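Local structure of prolyl-ACP dehydrogenase (Oscillatoria sp., 4IRN) at residues Glu352-Asn357 / Glu404-Val409; Arg280-Ala285 / Tyr337-Met342; Leu120-Asn125 / Lys397-Thr402. The protein uses FAD to oxidise prolyl groups carried on an acyl carrier protein in the biosynthesis of the cyanotoxin anatoxin-a. All blocks are in the same frame, centred on the assembly; numbering follows the deposited sequence.

Contact 1 of 3, residues Glu352-Asn357 / Glu404-Val409; sequences EASMAN and EIQRVV. With FAD (flavin-adenine dinucleotide), chain I.
Gln406 lays its side chain against Ser354 and Asn357, one helical turn apart, and nearly all of its length is engaged. CB lies 3.8 Å from Ser354 O. CG follows at 4.2 Å from the same Ser354 O, and the bend at chi2 (-82°) then turns the amide along helix 352-357. At the tip the two branches part. OE1 packs over the backbone of Ser354, 3.4 Å from Ser354 CA, while NE2 comes within 2.9 Å of Asn357 OD1 at an angle too poor for a hydrogen bond. Weak bonds from NE2 go instead to the carbonyl oxygens of Ser400 and Gly401. The two amide planes lie 28° apart, although the side chains cross roughly at a right angle. These helices run roughly antiparallel, at 147°, with short-segment axes 9.2 Å apart, within the helical C-terminal domain of the acyl-CoA dehydrogenase fold. The polar groups of Asn357 and Ser354 have partners beyond the pair: Asn357 ND2 donates to Arg280 O, and Ser354 OG bonds with Leu350 O of its own helix and with Arg280 NH1. Val409 CG1 packs against Ser354 OG at 3.6 Å. Glu404, Ile405 and Val408 face FAD, with Val408 CG2 3.7 Å from FAD N1A.

Contact 2 of 3, residues Arg280-Ala285 / Tyr337-Met342; sequences RGFILA and YKVAWM
Phe282 drives its ring into the side of helix 316-344, where Val339 and Ala340 receive it. The apolar contacts come first. Phe282 CZ, the far end of the ring, reaches Val339 CG1 at 3.5 Å, and CE1 packs on Ala340 CB at 3.8 Å. The torsion at chi1 (-53°) sets Phe282 CG beside the backbone N, and from there the ring extends past Val339, the two side chains running in opposite directions. Ala340 is met at the ring edge: its CA lies near the ring plane, 3.5 Å from Phe282 CZ.

Backbone proximity is the second kind. Gly281 has no side chain, and its CA lies 4.0 Å from Val339 CG1, with the CA atoms of Gly281 and Val339 6.1 Å apart. No hydrogen bond joins the two segments; Arg280, one residue earlier, donates from NE to Ser400 O instead.

Further aromatic and aliphatic packing surrounds the site, since the Phe282 ring also meets that of Trp129 and touches Ile101 of helix 101-114. Close, wholly apolar packing of helix 268-282 against a long neighbouring helix, away from the FAD-binding residues, fits the mainly helical C-terminal domain of the acyl-CoA dehydrogenase fold.

Contact 3 of 3, residues Leu120-Asn125 / Lys397-Thr402; sequences LIFAMN and KFYSGT. With FAD (flavin-adenine dinucleotide), chain I.
Phe122 and Tyr399 stack face to face where the N-terminal and C-terminal helical domains of the acyl-CoA dehydrogenase fold meet beside the flavin. The ring centroids are 4.1 Å apart and the planes make an angle of 24°, so the stack is tilted rather than strictly parallel. It is also offset: Phe122 CE1 sits above the middle of the Tyr399 ring, whereas Tyr399 CE2 lies over the Phe122 ring toward its rim. The nearest approach is Phe122 CE1 to Tyr399 CD2, 3.5 Å. With CG between the backbone N and the carbonyl carbon (chi1 65°), the Tyr399 ring lies against Phe122 of helix 118-138, and the two side chains run antiparallel alongside each other.

FAD takes a different side of Phe122. Flavin atom C6 comes up at the ring edge, 3.7 Å from Phe122 CZ, while the stack with Tyr399 occupies a face. The loop itself is shaped by a type II turn from Phe398 to Gly401, whose first residue offers its carbonyl to the cofactor: FAD O3' donates to Phe398 O over 2.9 Å. Farther on, Thr402 stands at the N-cap of helix 403-414 and closes the loop, its OG1 accepting a weak bond from Ile405 N. From the third subunit of the assembly, Glu373 makes a salt bridge with Lys397 and Gly376 packs on Phe398, so the same loop also lies at a subunit interface.

Both ends of the Asn125 amide are held within helix 118-138: OD1 accepts from Trp129 NE1, and ND2 donates to Ile121 O at 2.8 Å and 174°, from the face of that carbonyl opposite to the one used by Asn125 N.

All three contacts are buried, yet contact 3 lies nearest the centre of the chain and contact 1 farthest from it. Contacts 1 and 2 stay inside the C-terminal domain, while contact 3 joins it to the N-terminal one. Their chemistry differs accordingly: amides and hydroxyls in contact 1, purely apolar packing in contact 2, an aromatic stack in contact 3. Contacts 1 and 3 both touch FAD; contact 2 lies away from it. Arg280, from the 280-285 segment of contact 2, ties to both of the other contacts through hydrogen bonds.

Contact 1 of 3, residues Glu352-Asn357 / Glu404-Val409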
# COMPACT_ATOMS: atom_id res chain seq x y z
N GLU A 352 -6.70 -15.57 -16.78
CA GLU A 352 -5.64 -16.10 -15.92
C GLU A 352 -4.26 -15.60 -16.31
O GLU A 352 -3.44 -15.36 -15.43
CB GLU A 352 -5.70 -17.63 -15.85
CG GLU A 352 -6.89 -18.16 -15.06
CD GLU A 352 -8.26 -18.13 -15.72
OE1 GLU A 352 -8.34 -17.93 -16.95
OE2 GLU A 352 -9.26 -18.34 -15.00
N ALA A 353 -4.02 -15.40 -17.62
CA ALA A 353 -2.75 -14.89 -18.15
C ALA A 353 -2.60 -13.41 -17.80
O ALA A 353 -1.49 -12.97 -17.49
CB ALA A 353 -2.70 -15.07 -19.66
N SER A 354 -3.72 -12.66 -17.82
CA SER A 354 -3.76 -11.23 -17.50
C SER A 354 -3.51 -11.01 -16.02
O SER A 354 -2.77 -10.10 -15.66
CB SER A 354 -5.09 -10.62 -17.91
OG SER A 354 -5.28 -10.74 -19.31
N MET A 355 -4.09 -11.88 -15.15
CA MET A 355 -3.91 -11.84 -13.69
C MET A 355 -2.45 -12.16 -13.34
O MET A 355 -1.88 -11.51 -12.45
CB MET A 355 -4.84 -12.85 -13.00
CG MET A 355 -6.29 -12.42 -13.02
SD MET A 355 -7.37 -13.58 -12.17
CE MET A 355 -7.17 -13.06 -10.54
N ALA A 356 -1.85 -13.14 -14.05
CA ALA A 356 -0.46 -13.56 -13.87
C ALA A 356 0.49 -12.42 -14.25
O ALA A 356 1.35 -12.07 -13.45
CB ALA A 356 -0.17 -14.79 -14.71
N ASN A 357 0.29 -11.82 -15.42
CA ASN A 357 1.11 -10.72 -15.91
C ASN A 357 1.04 -9.52 -14.99
O ASN A 357 2.08 -8.96 -14.64
CB ASN A 357 0.68 -10.35 -17.32
CG ASN A 357 1.75 -9.64 -18.08
OD1 ASN A 357 1.83 -8.42 -18.10
ND2 ASN A 357 2.62 -10.40 -18.72
N GLU A 404 -2.64 -1.22 -16.05
CA GLU A 404 -3.97 -0.63 -16.20
C GLU A 404 -4.82 -1.40 -17.21
O GLU A 404 -6.00 -1.63 -16.95
CB GLU A 404 -3.86 0.85 -16.61
CG GLU A 404 -3.21 1.75 -15.57
CD GLU A 404 -1.71 1.64 -15.40
OE1 GLU A 404 -0.98 1.59 -16.42
OE2 GLU A 404 -1.25 1.60 -14.23
N ILE A 405 -4.22 -1.82 -18.34
CA ILE A 405 -4.87 -2.60 -19.40
C ILE A 405 -5.34 -3.94 -18.89
O ILE A 405 -6.48 -4.31 -19.16
CB ILE A 405 -3.98 -2.68 -20.68
CG1 ILE A 405 -4.04 -1.37 -21.48
CG2 ILE A 405 -4.27 -3.91 -21.58
CD1 ILE A 405 -5.46 -0.72 -21.65
N GLN A 406 -4.47 -4.65 -18.14
CA GLN A 406 -4.77 -5.96 -17.54
C GLN A 406 -5.98 -5.83 -16.62
O GLN A 406 -6.90 -6.64 -16.70
CB GLN A 406 -3.59 -6.51 -16.72
CG GLN A 406 -2.20 -6.30 -17.33
CD GLN A 406 -1.77 -7.31 -18.38
OE1 GLN A 406 -2.38 -8.36 -18.58
NE2 GLN A 406 -0.59 -7.09 -18.92
N ARG A 407 -5.99 -4.77 -15.76
CA ARG A 407 -7.08 -4.45 -14.83
C ARG A 407 -8.38 -4.26 -15.60
O ARG A 407 -9.41 -4.81 -15.18
CB ARG A 407 -6.75 -3.19 -14.03
CG ARG A 407 -5.59 -3.37 -13.06
CD ARG A 407 -5.25 -2.09 -12.34
NE ARG A 407 -3.97 -2.17 -11.65
CZ ARG A 407 -3.79 -2.73 -10.45
NH1 ARG A 407 -4.81 -3.28 -9.81
NH2 ARG A 407 -2.58 -2.75 -9.90
N VAL A 408 -8.33 -3.54 -16.75
CA VAL A 408 -9.49 -3.30 -17.63
C VAL A 408 -9.97 -4.66 -18.21
O VAL A 408 -11.18 -4.92 -18.20
CB VAL A 408 -9.18 -2.24 -18.72
CG1 VAL A 408 -10.26 -2.21 -19.81
CG2 VAL A 408 -9.00 -0.86 -18.11
N VAL A 409 -9.03 -5.52 -18.67
CA VAL A 409 -9.32 -6.85 -19.21
C VAL A 409 -10.00 -7.72 -18.14
O VAL A 409 -11.04 -8.32 -18.43
CB VAL A 409 -8.05 -7.51 -19.82
CG1 VAL A 409 -8.28 -8.98 -20.17
CG2 VAL A 409 -7.57 -6.74 -21.06
PA FAD I . -0.46 3.90 -24.19
O1A FAD I . -1.14 2.70 -24.72
O2A FAD I . -0.19 5.12 -25.04
O5B FAD I . -1.29 4.48 -22.98
C5B FAD I . -0.77 5.58 -22.21
C4B FAD I . -1.10 5.33 -20.76
O4B FAD I . -2.52 5.45 -20.57
C3B FAD I . -0.66 3.98 -20.21
O3B FAD I . 0.25 4.17 -19.15
C2B FAD I . -1.95 3.27 -19.76
O2B FAD I . -1.85 2.90 -18.40
C1B FAD I . -3.05 4.33 -19.89
N9A FAD I . -4.25 3.88 -20.58
C8A FAD I . -4.42 3.75 -21.93
N7A FAD I . -5.59 3.26 -22.28
C5A FAD I . -6.23 3.05 -21.07
C6A FAD I . -7.51 2.53 -20.75
N6A FAD I . -8.40 2.12 -21.65
N1A FAD I . -7.83 2.43 -19.44
C2A FAD I . -6.95 2.84 -18.53
N3A FAD I . -5.73 3.35 -18.72
C4A FAD I . -5.42 3.43 -20.01
N1 FAD I . 4.69 -4.18 -29.07
C2 FAD I . 4.66 -5.03 -30.15
O2 FAD I . 3.70 -5.04 -30.92
N3 FAD I . 5.74 -5.86 -30.42
C4 FAD I . 6.90 -5.94 -29.67
O4 FAD I . 7.79 -6.72 -30.01
C4X FAD I . 6.93 -5.04 -28.52
N5 FAD I . 8.01 -5.03 -27.78
C5X FAD I . 8.06 -4.12 -26.72
C6 FAD I . 9.20 -4.09 -25.92
C7 FAD I . 9.31 -3.23 -24.83
C7M FAD I . 10.52 -3.30 -23.94
C8 FAD I . 8.25 -2.34 -24.55
C8M FAD I . 8.31 -1.38 -23.39
C9 FAD I . 7.12 -2.35 -25.36
C9A FAD I . 6.99 -3.22 -26.43
N10 FAD I . 5.84 -3.27 -27.27
C10 FAD I . 5.77 -4.17 -28.30
C1' FAD I . 4.76 -2.27 -27.06
C2' FAD I . 4.10 -2.50 -25.71
O2' FAD I . 3.20 -3.60 -25.74
C3' FAD I . 3.43 -1.22 -25.22
O3' FAD I . 4.10 -0.75 -24.05
C4' FAD I . 1.93 -1.36 -24.92
O4' FAD I . 1.24 -1.79 -26.09
C5' FAD I . 1.32 -0.11 -24.31
O5' FAD I . 1.31 0.96 -25.26
P FAD I . 1.89 2.40 -24.85
O1P FAD I . 3.10 2.29 -24.00
O2P FAD I . 1.94 2.97 -26.24
O3P FAD I . 1.01 3.30 -23.86

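Contact 2 of 3, residues Arg280-Ala285 / Tyr337-Met342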
# COMPACT_ATOMS: atom_id res chain seq x y z
N ARG A 280 1.35 -13.06 -22.07
CA ARG A 280 1.05 -12.62 -20.70
C ARG A 280 1.32 -13.67 -19.64
O ARG A 280 1.91 -13.35 -18.61
CB ARG A 280 -0.39 -12.08 -20.58
CG ARG A 280 -0.59 -10.75 -21.27
CD ARG A 280 -2.05 -10.40 -21.40
NE ARG A 280 -2.24 -9.15 -22.13
CZ ARG A 280 -3.40 -8.55 -22.31
NH1 ARG A 280 -4.51 -9.07 -21.80
NH2 ARG A 280 -3.47 -7.40 -22.97
N GLY A 281 0.93 -14.91 -19.92
CA GLY A 281 1.09 -16.01 -18.98
C GLY A 281 2.48 -16.60 -18.87
O GLY A 281 2.80 -17.18 -17.82
N PHE A 282 3.32 -16.52 -19.93
CA PHE A 282 4.63 -17.17 -19.93
C PHE A 282 5.89 -16.32 -20.12
O PHE A 282 6.98 -16.84 -19.88
CB PHE A 282 4.60 -18.42 -20.83
CG PHE A 282 3.47 -19.34 -20.46
CD1 PHE A 282 3.52 -20.10 -19.30
CD2 PHE A 282 2.31 -19.40 -21.23
CE1 PHE A 282 2.45 -20.90 -18.92
CE2 PHE A 282 1.25 -20.21 -20.85
CZ PHE A 282 1.32 -20.95 -19.70
N ILE A 283 5.75 -15.04 -20.52
CA ILE A 283 6.90 -14.15 -20.68
C ILE A 283 7.61 -13.88 -19.33
O ILE A 283 8.81 -13.63 -19.32
CB ILE A 283 6.53 -12.84 -21.46
CG1 ILE A 283 7.75 -12.21 -22.15
CG2 ILE A 283 5.77 -11.82 -20.59
CD1 ILE A 283 7.47 -11.68 -23.55
N LEU A 284 6.86 -13.96 -18.22
CA LEU A 284 7.35 -13.70 -16.87
C LEU A 284 7.62 -14.96 -16.04
O LEU A 284 7.84 -14.86 -14.83
CB LEU A 284 6.39 -12.73 -16.13
CG LEU A 284 6.30 -11.29 -16.66
CD1 LEU A 284 5.35 -10.46 -15.82
CD2 LEU A 284 7.67 -10.62 -16.69
N ALA A 285 7.62 -16.14 -16.70
CA ALA A 285 7.90 -17.43 -16.05
C ALA A 285 9.31 -17.42 -15.47
O ALA A 285 9.51 -17.85 -14.33
CB ALA A 285 7.74 -18.56 -17.05
N TYR A 337 1.68 -21.34 -12.50
CA TYR A 337 1.27 -22.74 -12.59
C TYR A 337 -0.18 -23.01 -12.89
O TYR A 337 -0.49 -24.07 -13.42
CB TYR A 337 1.88 -23.60 -11.48
CG TYR A 337 3.39 -23.57 -11.60
CD1 TYR A 337 4.03 -24.14 -12.69
CD2 TYR A 337 4.18 -22.87 -10.69
CE1 TYR A 337 5.39 -24.00 -12.90
CE2 TYR A 337 5.56 -22.76 -10.86
CZ TYR A 337 6.15 -23.35 -11.96
OH TYR A 337 7.50 -23.26 -12.14
N LYS A 338 -1.06 -22.03 -12.64
CA LYS A 338 -2.48 -22.13 -12.99
C LYS A 338 -2.63 -22.01 -14.52
O LYS A 338 -3.30 -22.85 -15.13
CB LYS A 338 -3.31 -21.06 -12.24
CG LYS A 338 -4.78 -21.00 -12.64
CD LYS A 338 -5.74 -21.83 -11.79
CE LYS A 338 -7.14 -21.78 -12.37
NZ LYS A 338 -8.16 -21.29 -11.40
N VAL A 339 -2.03 -20.97 -15.13
CA VAL A 339 -2.03 -20.70 -16.57
C VAL A 339 -1.41 -21.88 -17.32
O VAL A 339 -1.98 -22.36 -18.31
CB VAL A 339 -1.32 -19.36 -16.92
CG1 VAL A 339 -1.35 -19.09 -18.42
CG2 VAL A 339 -1.94 -18.20 -16.19
N ALA A 340 -0.23 -22.36 -16.84
CA ALA A 340 0.50 -23.50 -17.39
C ALA A 340 -0.38 -24.74 -17.44
O ALA A 340 -0.42 -25.40 -18.48
CB ALA A 340 1.76 -23.77 -16.57
N TRP A 341 -1.14 -25.01 -16.37
CA TRP A 341 -2.06 -26.15 -16.28
C TRP A 341 -3.21 -25.99 -17.29
O TRP A 341 -3.46 -26.91 -18.08
CB TRP A 341 -2.61 -26.30 -14.85
CG TRP A 341 -3.46 -27.52 -14.65
CD1 TRP A 341 -3.03 -28.77 -14.35
CD2 TRP A 341 -4.88 -27.61 -14.80
NE1 TRP A 341 -4.10 -29.64 -14.27
CE2 TRP A 341 -5.25 -28.95 -14.55
CE3 TRP A 341 -5.90 -26.68 -15.11
CZ2 TRP A 341 -6.58 -29.39 -14.58
CZ3 TRP A 341 -7.22 -27.12 -15.16
CH2 TRP A 341 -7.54 -28.46 -14.89
N MET A 342 -3.89 -24.83 -17.27
CA MET A 342 -5.01 -24.51 -18.15
C MET A 342 -4.67 -24.63 -19.63
O MET A 342 -5.43 -25.24 -20.38
CB MET A 342 -5.54 -23.11 -17.84
CG MET A 342 -6.32 -23.04 -16.56
SD MET A 342 -7.14 -21.45 -16.42
CE MET A 342 -8.59 -21.75 -17.41

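Contact 3 of 3, residues Leu120-Asn125 / Lys397-Thr402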
# COMPACT_ATOMS: atom_id res chain seq x y z
N LEU A 120 18.08 -11.10 -22.62
CA LEU A 120 18.15 -12.29 -23.48
C LEU A 120 16.91 -13.13 -23.25
O LEU A 120 16.26 -13.53 -24.21
CB LEU A 120 19.43 -13.11 -23.20
CG LEU A 120 19.59 -14.46 -23.94
CD1 LEU A 120 20.15 -14.28 -25.35
CD2 LEU A 120 20.45 -15.40 -23.15
N ILE A 121 16.56 -13.34 -21.96
CA ILE A 121 15.37 -14.08 -21.52
C ILE A 121 14.10 -13.47 -22.16
O ILE A 121 13.28 -14.22 -22.71
CB ILE A 121 15.31 -14.15 -19.97
CG1 ILE A 121 16.47 -15.00 -19.39
CG2 ILE A 121 13.96 -14.68 -19.52
CD1 ILE A 121 16.80 -14.75 -17.89
N PHE A 122 13.96 -12.13 -22.13
CA PHE A 122 12.83 -11.41 -22.71
C PHE A 122 12.79 -11.60 -24.24
O PHE A 122 11.72 -11.90 -24.78
CB PHE A 122 12.82 -9.93 -22.30
CG PHE A 122 11.91 -9.02 -23.11
CD1 PHE A 122 10.53 -9.24 -23.15
CD2 PHE A 122 12.42 -7.93 -23.81
CE1 PHE A 122 9.71 -8.41 -23.91
CE2 PHE A 122 11.59 -7.09 -24.54
CZ PHE A 122 10.24 -7.33 -24.58
N ALA A 123 13.95 -11.47 -24.91
CA ALA A 123 14.11 -11.62 -26.37
C ALA A 123 13.69 -13.02 -26.85
O ALA A 123 13.02 -13.14 -27.89
CB ALA A 123 15.54 -11.33 -26.77
N MET A 124 14.06 -14.06 -26.09
CA MET A 124 13.73 -15.45 -26.39
C MET A 124 12.23 -15.76 -26.18
O MET A 124 11.63 -16.46 -26.99
CB MET A 124 14.60 -16.41 -25.55
CG MET A 124 15.99 -16.62 -26.12
SD MET A 124 17.05 -17.78 -25.21
CE MET A 124 16.87 -17.18 -23.50
N ASN A 125 11.65 -15.24 -25.07
CA ASN A 125 10.24 -15.43 -24.73
C ASN A 125 9.31 -14.75 -25.72
O ASN A 125 8.24 -15.28 -26.03
CB ASN A 125 9.96 -15.02 -23.29
CG ASN A 125 10.27 -16.15 -22.32
OD1 ASN A 125 9.44 -17.01 -22.04
ND2 ASN A 125 11.51 -16.21 -21.86
N LYS A 397 6.06 -4.03 -16.88
CA LYS A 397 4.87 -3.21 -16.61
C LYS A 397 4.36 -2.54 -17.90
O LYS A 397 3.28 -1.94 -17.88
CB LYS A 397 5.19 -2.15 -15.54
CG LYS A 397 5.42 -2.74 -14.16
CD LYS A 397 5.59 -1.70 -13.09
CE LYS A 397 4.30 -1.34 -12.43
NZ LYS A 397 4.56 -0.50 -11.24
N PHE A 398 5.12 -2.67 -19.02
CA PHE A 398 4.78 -2.08 -20.32
C PHE A 398 4.61 -3.10 -21.45
O PHE A 398 3.63 -2.99 -22.19
CB PHE A 398 5.75 -0.95 -20.68
CG PHE A 398 5.86 0.07 -19.58
CD1 PHE A 398 4.80 0.90 -19.26
CD2 PHE A 398 7.02 0.16 -18.81
CE1 PHE A 398 4.89 1.82 -18.22
CE2 PHE A 398 7.11 1.08 -17.77
CZ PHE A 398 6.05 1.90 -17.48
N TYR A 399 5.53 -4.09 -21.57
CA TYR A 399 5.36 -5.12 -22.59
C TYR A 399 4.29 -6.11 -22.15
O TYR A 399 4.04 -6.24 -20.95
CB TYR A 399 6.67 -5.78 -23.04
CG TYR A 399 7.41 -6.59 -21.99
CD1 TYR A 399 6.98 -7.87 -21.64
CD2 TYR A 399 8.62 -6.15 -21.47
CE1 TYR A 399 7.68 -8.64 -20.72
CE2 TYR A 399 9.34 -6.92 -20.56
CZ TYR A 399 8.86 -8.16 -20.18
OH TYR A 399 9.58 -8.90 -19.28
N SER A 400 3.60 -6.75 -23.13
CA SER A 400 2.48 -7.69 -22.94
C SER A 400 1.22 -6.96 -22.42
O SER A 400 0.24 -7.60 -22.04
CB SER A 400 2.86 -8.86 -22.04
OG SER A 400 4.06 -9.50 -22.45
N GLY A 401 1.27 -5.63 -22.42
CA GLY A 401 0.20 -4.76 -21.93
C GLY A 401 0.55 -4.12 -20.60
O GLY A 401 1.26 -4.72 -19.79
N THR A 402 0.06 -2.89 -20.38
CA THR A 402 0.29 -2.15 -19.13
C THR A 402 -0.55 -2.72 -18.00
O THR A 402 -1.55 -3.39 -18.28
CB THR A 402 0.00 -0.65 -19.29
OG1 THR A 402 -1.38 -0.46 -19.55
CG2 THR A 402 0.85 0.02 -20.37
PA FAD I . -0.46 3.90 -24.19
O1A FAD I . -1.14 2.70 -24.72
O2A FAD I . -0.19 5.12 -25.04
O5B FAD I . -1.29 4.48 -22.98
C5B FAD I . -0.77 5.58 -22.21
C4B FAD I . -1.10 5.33 -20.76
O4B FAD I . -2.52 5.45 -20.57
C3B FAD I . -0.66 3.98 -20.21
O3B FAD I . 0.25 4.17 -19.15
C2B FAD I . -1.95 3.27 -19.76
O2B FAD I . -1.85 2.90 -18.40
C1B FAD I . -3.05 4.33 -19.89
N9A FAD I . -4.25 3.88 -20.58
C8A FAD I . -4.42 3.75 -21.93
N7A FAD I . -5.59 3.26 -22.28
C5A FAD I . -6.23 3.05 -21.07
C6A FAD I . -7.51 2.53 -20.75
N6A FAD I . -8.40 2.12 -21.65
N1A FAD I . -7.83 2.43 -19.44
C2A FAD I . -6.95 2.84 -18.53
N3A FAD I . -5.73 3.35 -18.72
C4A FAD I . -5.42 3.43 -20.01
N1 FAD I . 4.69 -4.18 -29.07
C2 FAD I . 4.66 -5.03 -30.15
O2 FAD I . 3.70 -5.04 -30.92
N3 FAD I . 5.74 -5.86 -30.42
C4 FAD I . 6.90 -5.94 -29.67
O4 FAD I . 7.79 -6.72 -30.01
C4X FAD I . 6.93 -5.04 -28.52
N5 FAD I . 8.01 -5.03 -27.78
C5X FAD I . 8.06 -4.12 -26.72
C6 FAD I . 9.20 -4.09 -25.92
C7 FAD I . 9.31 -3.23 -24.83
C7M FAD I . 10.52 -3.30 -23.94
C8 FAD I . 8.25 -2.34 -24.55
C8M FAD I . 8.31 -1.38 -23.39
C9 FAD I . 7.12 -2.35 -25.36
C9A FAD I . 6.99 -3.22 -26.43
N10 FAD I . 5.84 -3.27 -27.27
C10 FAD I . 5.77 -4.17 -28.30
C1' FAD I . 4.76 -2.27 -27.06
C2' FAD I . 4.10 -2.50 -25.71
O2' FAD I . 3.20 -3.60 -25.74
C3' FAD I . 3.43 -1.22 -25.22
O3' FAD I . 4.10 -0.75 -24.05
C4' FAD I . 1.93 -1.36 -24.92
O4' FAD I . 1.24 -1.79 -26.09
C5' FAD I . 1.32 -0.11 -24.31
O5' FAD I . 1.31 0.96 -25.26
P FAD I . 1.89 2.40 -24.85
O1P FAD I . 3.10 2.29 -24.00
O2P FAD I . 1.94 2.97 -26.24
O3P FAD I . 1.01 3.30 -23.86